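Local coordinates for Non-reducing end alpha-L-arabinofuranosidase BoGH43B (Bacteroides ovatus, PDB 5JOZ), which cleaves terminal non-reducing alpha-L-arabinofuranosyl residues from xyloglucan side chains, turning 'S' units into 'X' units during xyloglucan breakdown, at residues N7-P17 with H265-A273; S357-Q365 with G478-S486. All coordinates share one frame; numbering follows the deposited sequence.

Contact 1 of 2, residues N7-P17 with H265-A273; sequences NPIITGMNPDP and HLGRETFLA
Asn7 grips Leu272 with both ends of its amide, at the point where the loop leading into the first blade of the five-bladed GH43 beta-propeller lies against strand 269-277 of the last blade. OD1 accepts from Leu272 N at 2.9 Å, and ND2 gives a nearly straight bond (170°) in its amide plane to Leu272 O, also 2.9 Å long. With an alanine here, Leu272 N and O would probably lose both amide partners and Gln292 O its ND2 donor, and the loop would be held less firmly to the strand. Next comes the tightly packed part. Ile9 and Ile10 both face Thr270 in a classic beta bulge, firmly bonded from Thr270 N to Ile10 O and only weakly from Ile9 N and Ile10 N to Thr270 O. Pro8 CB sits over one face of the Phe271 ring, 4.0 Å from its centroid, a CH-pi contact. The torsion of Thr270 (chi1 -65°) splits its branches: OG1 donates to Asn14 O at 2.7 Å, in the carbonyl plane, while CG2 packs on Ile9 CD1 and Pro17 CB. The Glu269 side chain, extended beyond CG, reaches Gly12, whose N bonds OE2 at 2.9 Å on the anti side; OE2 also salt-bridges Arg257. Arg268, partly exposed, is well packed by Pro15 CB over one guanidinium face, but its pairing with Asp16, inferred to be the proton acceptor, is loose: a long salt bridge, Asp16 OD1 to Arg268 NH1 3.9 Å, with the oxygen well out of the guanidinium plane, so no N-H points at it. Asp16 OD2 bonds Ser31, and Arg268 NH2 turns to Phe476 O. The loose side is the Leu266 end, bridged by a water that accepts from Met13 N at 3.0 Å and lies 2.7 Å from Leu266 O.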
loop_
_atom_site.group_PDB
_atom_site.type_symbol
_atom_site.label_atom_id
_atom_site.label_comp_id
_atom_site.label_asym_id
_atom_site.label_seq_id
_atom_site.Cartn_x
_atom_site.Cartn_y
_atom_site.Cartn_z
ATOM N N ASN A 7 17.060 1.922 -5.542
ATOM C CA ASN A 7 15.966 1.697 -4.606
ATOM C C ASN A 7 15.276 3.045 -4.287
ATOM O O ASN A 7 15.915 4.098 -4.369
ATOM C CB ASN A 7 16.466 1.058 -3.295
ATOM C CG ASN A 7 16.409 -0.472 -3.301
ATOM O OD1 ASN A 7 15.420 -1.078 -3.721
ATOM N ND2 ASN A 7 17.467 -1.102 -2.797
ATOM N N PRO A 8 13.993 3.031 -3.914
ATOM C CA PRO A 8 13.161 1.816 -3.823
ATOM C C PRO A 8 12.639 1.368 -5.172
ATOM O O PRO A 8 12.586 2.164 -6.100
ATOM C CB PRO A 8 11.980 2.247 -2.940
ATOM C CG PRO A 8 12.247 3.660 -2.534
ATOM C CD PRO A 8 13.276 4.230 -3.453
ATOM N N ILE A 9 12.226 0.106 -5.260
ATOM C CA ILE A 9 11.706 -0.457 -6.520
ATOM C C ILE A 9 10.215 -0.170 -6.747
ATOM O O ILE A 9 9.773 -0.060 -7.890
ATOM C CB ILE A 9 12.022 -1.967 -6.668
ATOM C CG1 ILE A 9 11.591 -2.772 -5.438
ATOM C CG2 ILE A 9 13.513 -2.173 -6.921
ATOM C CD1 ILE A 9 11.225 -4.187 -5.768
ATOM N N ILE A 10 9.441 -0.027 -5.673
ATOM C CA ILE A 10 8.049 0.395 -5.787
ATOM C C ILE A 10 7.791 1.451 -4.725
ATOM O O ILE A 10 7.944 1.191 -3.531
ATOM C CB ILE A 10 7.044 -0.778 -5.636
ATOM C CG1 ILE A 10 7.563 -2.052 -6.332
ATOM C CG2 ILE A 10 5.696 -0.362 -6.210
ATOM C CD1 ILE A 10 6.664 -3.269 -6.189
ATOM N N THR A 11 7.383 2.635 -5.174
ATOM C CA THR A 11 7.264 3.821 -4.321
ATOM C C THR A 11 5.827 4.078 -3.939
ATOM O O THR A 11 4.931 3.442 -4.470
ATOM C CB THR A 11 7.817 5.067 -5.046
ATOM O OG1 THR A 11 7.160 5.216 -6.298
ATOM C CG2 THR A 11 9.292 4.913 -5.295
ATOM N N GLY A 12 5.608 5.022 -3.025
ATOM C CA GLY A 12 4.269 5.277 -2.478
ATOM C C GLY A 12 3.887 4.140 -1.544
ATOM O O GLY A 12 4.662 3.193 -1.359
ATOM N N MET A 13 2.698 4.225 -0.956
ATOM C CA MET A 13 2.318 3.292 0.091
ATOM C C MET A 13 2.205 1.894 -0.485
ATOM O O MET A 13 1.270 1.595 -1.219
ATOM C CB MET A 13 1.020 3.707 0.774
ATOM C CG MET A 13 0.755 2.918 2.055
ATOM S SD MET A 13 -0.975 2.594 2.378
ATOM C CE MET A 13 -1.473 1.715 0.900
ATOM N N ASN A 14 3.194 1.064 -0.140
ATOM C CA ASN A 14 3.351 -0.294 -0.654
ATOM C C ASN A 14 4.083 -1.171 0.388
ATOM O O ASN A 14 5.173 -1.691 0.143
ATOM C CB ASN A 14 4.101 -0.264 -1.993
ATOM C CG ASN A 14 3.166 -0.127 -3.189
ATOM O OD1 ASN A 14 2.310 -0.980 -3.410
ATOM N ND2 ASN A 14 3.328 0.943 -3.966
ATOM N N PRO A 15 3.478 -1.338 1.564
ATOM C CA PRO A 15 4.153 -2.058 2.630
ATOM C C PRO A 15 4.010 -3.581 2.565
ATOM O O PRO A 15 3.170 -4.112 1.832
ATOM C CB PRO A 15 3.452 -1.527 3.899
ATOM C CG PRO A 15 2.258 -0.741 3.435
ATOM C CD PRO A 15 2.113 -0.969 1.965
ATOM N N ASP A 16 4.836 -4.258 3.362
ATOM C CA ASP A 16 4.717 -5.702 3.636
ATOM C C ASP A 16 4.819 -6.536 2.354
ATOM O O ASP A 16 3.948 -7.375 2.088
ATOM C CB ASP A 16 3.400 -6.003 4.370
ATOM C CG ASP A 16 3.271 -5.262 5.686
ATOM O OD1 ASP A 16 4.210 -5.329 6.499
ATOM O OD2 ASP A 16 2.210 -4.646 5.931
ATOM N N PRO A 17 5.873 -6.293 1.546
ATOM C CA PRO A 17 5.934 -6.932 0.242
ATOM C C PRO A 17 6.078 -8.437 0.356
ATOM O O PRO A 17 6.897 -8.900 1.165
ATOM C CB PRO A 17 7.191 -6.315 -0.394
ATOM C CG PRO A 17 8.056 -5.953 0.756
ATOM C CD PRO A 17 7.090 -5.502 1.815
ATOM N N HIS A 265 5.928 10.606 5.033
ATOM C CA HIS A 265 4.516 10.765 4.645
ATOM C C HIS A 265 4.081 9.937 3.442
ATOM O O HIS A 265 2.889 9.705 3.289
ATOM C CB HIS A 265 4.159 12.243 4.436
ATOM C CG HIS A 265 4.891 12.913 3.314
ATOM N ND1 HIS A 265 6.220 13.268 3.394
ATOM C CD2 HIS A 265 4.460 13.343 2.103
ATOM C CE1 HIS A 265 6.585 13.861 2.270
ATOM N NE2 HIS A 265 5.534 13.920 1.471
ATOM N N LEU A 266 5.018 9.479 2.607
ATOM C CA LEU A 266 4.671 8.631 1.471
ATOM C C LEU A 266 4.268 7.213 1.882
ATOM O O LEU A 266 3.652 6.506 1.086
ATOM C CB LEU A 266 5.823 8.544 0.469
ATOM C CG LEU A 266 6.426 9.839 -0.091
ATOM C CD1 LEU A 266 7.374 9.498 -1.232
ATOM C CD2 LEU A 266 5.363 10.825 -0.555
ATOM N N GLY A 267 4.617 6.798 3.100
ATOM C CA GLY A 267 4.280 5.466 3.596
ATOM C C GLY A 267 5.476 4.532 3.526
ATOM O O GLY A 267 6.583 4.938 3.153
ATOM N N ARG A 268 5.268 3.280 3.906
ATOM C CA ARG A 268 6.327 2.300 3.797
ATOM C C ARG A 268 6.335 1.791 2.333
ATOM O O ARG A 268 5.302 1.439 1.761
ATOM C CB ARG A 268 6.165 1.196 4.847
ATOM C CG ARG A 268 6.243 1.711 6.295
ATOM C CD ARG A 268 5.720 0.698 7.312
ATOM N NE ARG A 268 4.279 0.417 7.132
ATOM C CZ ARG A 268 3.652 -0.711 7.483
ATOM N NH1 ARG A 268 4.294 -1.728 8.062
ATOM N NH2 ARG A 268 2.352 -0.831 7.246
ATOM N N GLU A 269 7.515 1.827 1.731
ATOM C CA GLU A 269 7.727 1.490 0.331
ATOM C C GLU A 269 8.482 0.155 0.236
ATOM O O GLU A 269 8.930 -0.375 1.250
ATOM C CB GLU A 269 8.502 2.640 -0.323
ATOM C CG GLU A 269 7.697 3.932 -0.284
ATOM C CD GLU A 269 8.470 5.170 -0.698
ATOM O OE1 GLU A 269 9.310 5.637 0.098
ATOM O OE2 GLU A 269 8.196 5.704 -1.800
ATOM N N THR A 270 8.627 -0.360 -0.985
ATOM C CA THR A 270 9.208 -1.669 -1.235
ATOM C C THR A 270 10.607 -1.550 -1.822
ATOM O O THR A 270 10.824 -0.825 -2.775
ATOM C CB THR A 270 8.314 -2.486 -2.178
ATOM O OG1 THR A 270 7.074 -2.762 -1.525
ATOM C CG2 THR A 270 8.963 -3.816 -2.559
ATOM N N PHE A 271 11.526 -2.329 -1.264
ATOM C CA PHE A 271 12.943 -2.286 -1.581
ATOM C C PHE A 271 13.406 -3.660 -2.063
ATOM O O PHE A 271 12.727 -4.674 -1.853
ATOM C CB PHE A 271 13.740 -1.875 -0.338
ATOM C CG PHE A 271 13.468 -0.465 0.122
ATOM C CD1 PHE A 271 12.314 -0.158 0.828
ATOM C CD2 PHE A 271 14.366 0.559 -0.163
ATOM C CE1 PHE A 271 12.055 1.141 1.242
ATOM C CE2 PHE A 271 14.120 1.858 0.245
ATOM C CZ PHE A 271 12.961 2.153 0.955
ATOM N N LEU A 272 14.577 -3.673 -2.694
ATOM C CA LEU A 272 15.182 -4.882 -3.261
ATOM C C LEU A 272 16.638 -4.949 -2.829
ATOM O O LEU A 272 17.361 -3.954 -2.959
ATOM C CB LEU A 272 15.107 -4.828 -4.790
ATOM C CG LEU A 272 15.623 -6.032 -5.589
ATOM C CD1 LEU A 272 14.830 -7.292 -5.242
ATOM C CD2 LEU A 272 15.504 -5.733 -7.072
ATOM N N ALA A 273 17.071 -6.098 -2.311
ATOM C CA ALA A 273 18.476 -6.275 -1.941
ATOM C C ALA A 273 18.986 -7.689 -2.248
ATOM O O ALA A 273 18.247 -8.655 -2.081
ATOM C CB ALA A 273 18.673 -5.939 -0.470
HETATM O O HOH W 1 1.575 6.941 -0.565
#

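Contact 2 of 2, residues S357-Q365 with G478-S486; sequences SPSFIGRRQ and GVFIGMYAS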
loop_
_atom_site.group_PDB
_atom_site.type_symbol
_atom_site.label_atom_id
_atom_site.label_comp_id
_atom_site.label_asym_id
_atom_site.label_seq_id
_atom_site.Cartn_x
_atom_site.Cartn_y
_atom_site.Cartn_z
ATOM N N SER A 357 -17.888 4.415 3.110
ATOM C CA SER A 357 -17.195 4.787 1.880
ATOM C C SER A 357 -17.658 6.137 1.330
ATOM O O SER A 357 -18.689 6.210 0.641
ATOM C CB SER A 357 -17.371 3.694 0.834
ATOM O OG SER A 357 -16.515 3.909 -0.270
ATOM N N PRO A 358 -16.882 7.213 1.607
ATOM C CA PRO A 358 -17.158 8.500 0.983
ATOM C C PRO A 358 -16.835 8.495 -0.512
ATOM O O PRO A 358 -16.039 7.678 -0.965
ATOM C CB PRO A 358 -16.232 9.463 1.730
ATOM C CG PRO A 358 -15.145 8.628 2.287
ATOM C CD PRO A 358 -15.620 7.221 2.372
ATOM N N SER A 359 -17.455 9.398 -1.266
ATOM C CA SER A 359 -17.179 9.535 -2.696
ATOM C C SER A 359 -15.758 10.119 -2.933
ATOM O O SER A 359 -15.568 11.308 -3.210
ATOM C CB SER A 359 -18.265 10.383 -3.369
ATOM O OG SER A 359 -19.565 9.918 -3.015
ATOM N N PHE A 360 -14.775 9.241 -2.800
ATOM C CA PHE A 360 -13.363 9.571 -2.906
ATOM C C PHE A 360 -12.745 8.543 -3.835
ATOM O O PHE A 360 -13.036 7.352 -3.714
ATOM C CB PHE A 360 -12.694 9.500 -1.525
ATOM C CG PHE A 360 -11.187 9.619 -1.560
ATOM C CD1 PHE A 360 -10.383 8.499 -1.786
ATOM C CD2 PHE A 360 -10.573 10.839 -1.335
ATOM C CE1 PHE A 360 -9.011 8.606 -1.808
ATOM C CE2 PHE A 360 -9.196 10.957 -1.356
ATOM C CZ PHE A 360 -8.415 9.839 -1.595
ATOM N N ILE A 361 -11.921 9.009 -4.765
ATOM C CA ILE A 361 -11.158 8.143 -5.659
ATOM C C ILE A 361 -9.764 8.748 -5.773
ATOM O O ILE A 361 -9.594 9.878 -6.252
ATOM C CB ILE A 361 -11.806 8.013 -7.056
ATOM C CG1 ILE A 361 -13.283 7.585 -6.909
ATOM C CG2 ILE A 361 -11.032 7.009 -7.923
ATOM C CD1 ILE A 361 -14.006 7.229 -8.197
ATOM N N GLY A 362 -8.767 8.005 -5.317
ATOM C CA GLY A 362 -7.421 8.547 -5.245
ATOM C C GLY A 362 -6.335 7.566 -5.579
ATOM O O GLY A 362 -6.592 6.401 -5.894
ATOM N N ARG A 363 -5.106 8.059 -5.507
ATOM C CA ARG A 363 -3.962 7.222 -5.723
ATOM C C ARG A 363 -2.808 7.601 -4.825
ATOM O O ARG A 363 -2.696 8.747 -4.377
ATOM C CB ARG A 363 -3.570 7.238 -7.196
ATOM C CG ARG A 363 -2.840 8.474 -7.676
ATOM C CD ARG A 363 -2.108 8.176 -8.969
ATOM N NE ARG A 363 -2.951 8.350 -10.137
ATOM C CZ ARG A 363 -2.563 8.108 -11.381
ATOM N NH1 ARG A 363 -1.341 7.658 -11.643
ATOM N NH2 ARG A 363 -3.414 8.312 -12.376
ATOM N N ARG A 364 -1.947 6.614 -4.600
ATOM C CA ARG A 364 -0.770 6.746 -3.763
ATOM C C ARG A 364 0.143 7.878 -4.241
ATOM O O ARG A 364 0.434 7.977 -5.435
ATOM C CB ARG A 364 0.032 5.445 -3.799
ATOM C CG ARG A 364 -0.636 4.243 -3.148
ATOM C CD ARG A 364 -0.095 2.954 -3.734
ATOM N NE ARG A 364 -0.700 1.757 -3.137
ATOM C CZ ARG A 364 -1.936 1.301 -3.369
ATOM N NH1 ARG A 364 -2.776 1.931 -4.198
ATOM N NH2 ARG A 364 -2.347 0.183 -2.753
ATOM N N GLN A 365 0.580 8.737 -3.321
ATOM C CA GLN A 365 1.648 9.686 -3.642
ATOM C C GLN A 365 2.975 8.922 -3.769
ATOM O O GLN A 365 3.608 8.567 -2.780
ATOM C CB GLN A 365 1.752 10.798 -2.612
ATOM C CG GLN A 365 2.619 11.950 -3.111
ATOM C CD GLN A 365 2.886 12.987 -2.054
ATOM O OE1 GLN A 365 2.092 13.158 -1.136
ATOM N NE2 GLN A 365 4.010 13.697 -2.181
ATOM N N GLY A 478 0.180 5.727 4.126
ATOM C CA GLY A 478 0.812 6.942 3.614
ATOM C C GLY A 478 -0.165 7.706 2.731
ATOM O O GLY A 478 -1.282 7.253 2.458
ATOM N N VAL A 479 0.266 8.870 2.272
ATOM C CA VAL A 479 -0.638 9.825 1.626
ATOM C C VAL A 479 -1.247 9.315 0.307
ATOM O O VAL A 479 -0.554 8.740 -0.536
ATOM C CB VAL A 479 0.088 11.173 1.375
ATOM C CG1 VAL A 479 -0.725 12.085 0.464
ATOM C CG2 VAL A 479 0.384 11.870 2.704
ATOM N N PHE A 480 -2.545 9.534 0.143
ATOM C CA PHE A 480 -3.195 9.399 -1.160
ATOM C C PHE A 480 -3.659 10.770 -1.595
ATOM O O PHE A 480 -4.117 11.561 -0.768
ATOM C CB PHE A 480 -4.407 8.481 -1.080
ATOM C CG PHE A 480 -4.074 7.029 -1.131
ATOM C CD1 PHE A 480 -3.376 6.437 -0.101
ATOM C CD2 PHE A 480 -4.483 6.246 -2.196
ATOM C CE1 PHE A 480 -3.074 5.077 -0.126
ATOM C CE2 PHE A 480 -4.184 4.889 -2.232
ATOM C CZ PHE A 480 -3.479 4.304 -1.189
ATOM N N ILE A 481 -3.563 11.038 -2.887
ATOM C CA ILE A 481 -4.115 12.256 -3.477
ATOM C C ILE A 481 -5.265 11.789 -4.347
ATOM O O ILE A 481 -5.099 10.857 -5.131
ATOM C CB ILE A 481 -3.043 13.042 -4.250
ATOM C CG1 ILE A 481 -1.928 13.427 -3.260
ATOM C CG2 ILE A 481 -3.636 14.278 -4.922
ATOM C CD1 ILE A 481 -0.910 14.421 -3.761
ATOM N N GLY A 482 -6.437 12.404 -4.178
ATOM C CA GLY A 482 -7.634 11.944 -4.858
ATOM C C GLY A 482 -8.737 12.952 -5.103
ATOM O O GLY A 482 -8.812 13.993 -4.457
ATOM N N MET A 483 -9.604 12.593 -6.043
ATOM C CA MET A 483 -10.831 13.332 -6.351
ATOM C C MET A 483 -11.844 13.041 -5.253
ATOM O O MET A 483 -11.869 11.938 -4.700
ATOM C CB MET A 483 -11.384 12.908 -7.713
ATOM C CG MET A 483 -10.429 13.210 -8.855
ATOM S SD MET A 483 -10.794 12.376 -10.400
ATOM C CE MET A 483 -10.325 10.696 -9.997
ATOM N N TYR A 484 -12.668 14.030 -4.943
ATOM C CA TYR A 484 -13.555 13.962 -3.784
ATOM C C TYR A 484 -14.812 14.799 -3.999
ATOM O O TYR A 484 -14.741 15.878 -4.584
ATOM C CB TYR A 484 -12.809 14.462 -2.549
ATOM C CG TYR A 484 -13.600 14.455 -1.267
ATOM C CD1 TYR A 484 -14.004 13.256 -0.692
ATOM C CD2 TYR A 484 -13.923 15.650 -0.600
ATOM C CE1 TYR A 484 -14.707 13.232 0.505
ATOM C CE2 TYR A 484 -14.631 15.637 0.600
ATOM C CZ TYR A 484 -15.020 14.422 1.145
ATOM O OH TYR A 484 -15.730 14.363 2.321
ATOM N N ALA A 485 -15.942 14.279 -3.516
ATOM C CA ALA A 485 -17.199 15.003 -3.429
ATOM C C ALA A 485 -17.960 14.620 -2.145
ATOM O O ALA A 485 -18.034 13.455 -1.793
ATOM C CB ALA A 485 -18.050 14.692 -4.648
ATOM N N SER A 486 -18.540 15.600 -1.464
ATOM C CA SER A 486 -19.378 15.338 -0.296
ATOM C C SER A 486 -20.351 16.489 -0.044
ATOM O O SER A 486 -19.991 17.659 -0.193
ATOM C CB SER A 486 -18.501 15.116 0.942
ATOM O OG SER A 486 -19.277 14.979 2.123
HETATM O O HOH W 2 -19.457 11.630 -0.455
#
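Strands 359-364 and 480-486 are antiparallel neighbours in one sheet of the C-terminal concanavalin A-like beta-sandwich. Paired backbone bonds join Ile361 with Met483 and Arg363 with Ile481. At the Ser359 end Ala485 N gives to Ser359 O, and a water spans Ser359 N and Ala485 O. Between the two bonded pairs, Gly362 and Gly482 bring their CA atoms to 3.4 Å. The Phe360 ring reaches across this pair, its CG anti to the backbone N (chi1 171°), with CZ 4.0 Å from Gly482 CA; a CB on Gly482 would collide with that ring and with the Gly362 backbone. Tyr484, on the same face, meets Phe360 CB with CD1 and stacks its ring on Phe352. On the face carrying Ile361 and Met483, the Met483 methyl CE comes 4.2 Å from Ile361 CB, and both side chains touch Leu343 and Leu345 of the other sheet. At the far end Arg364 runs alongside Phe480: its CA lies over the ring centre, and Arg364 CG is 3.5 Å from Phe480 CZ. The guanidinium, tilted 57° to the ring plane, lays one face over Phe480 CZ, while Arg364 NE is bonded to Met13 O. Gln365 closes the pairing, its N pointing almost straight (177°) at Val479 O, 3.0 Å away, with OE1 held by Tyr447 OH.

Overall arrangement
Contact 1 belongs to the catalytic propeller and contact 2 to the C-terminal sandwich; along the chain contact 1 closes before contact 2 opens. Their centres are about 20 Å apart, and they share no sheet, yet they touch where the propeller loops meet the end of the strand pair. Besides the Arg364-Met13 bond, His265 O lies 2.9 Å from Val479 N, a probable hydrogen bond, and Leu266 CD2 packs on Gln365 NE2. The end of the sandwich strand pair is thus tied to the same loop that carries Asp16, whose side chain is about 11 Å from that of Arg364, so the two domains are joined directly, close to the active site.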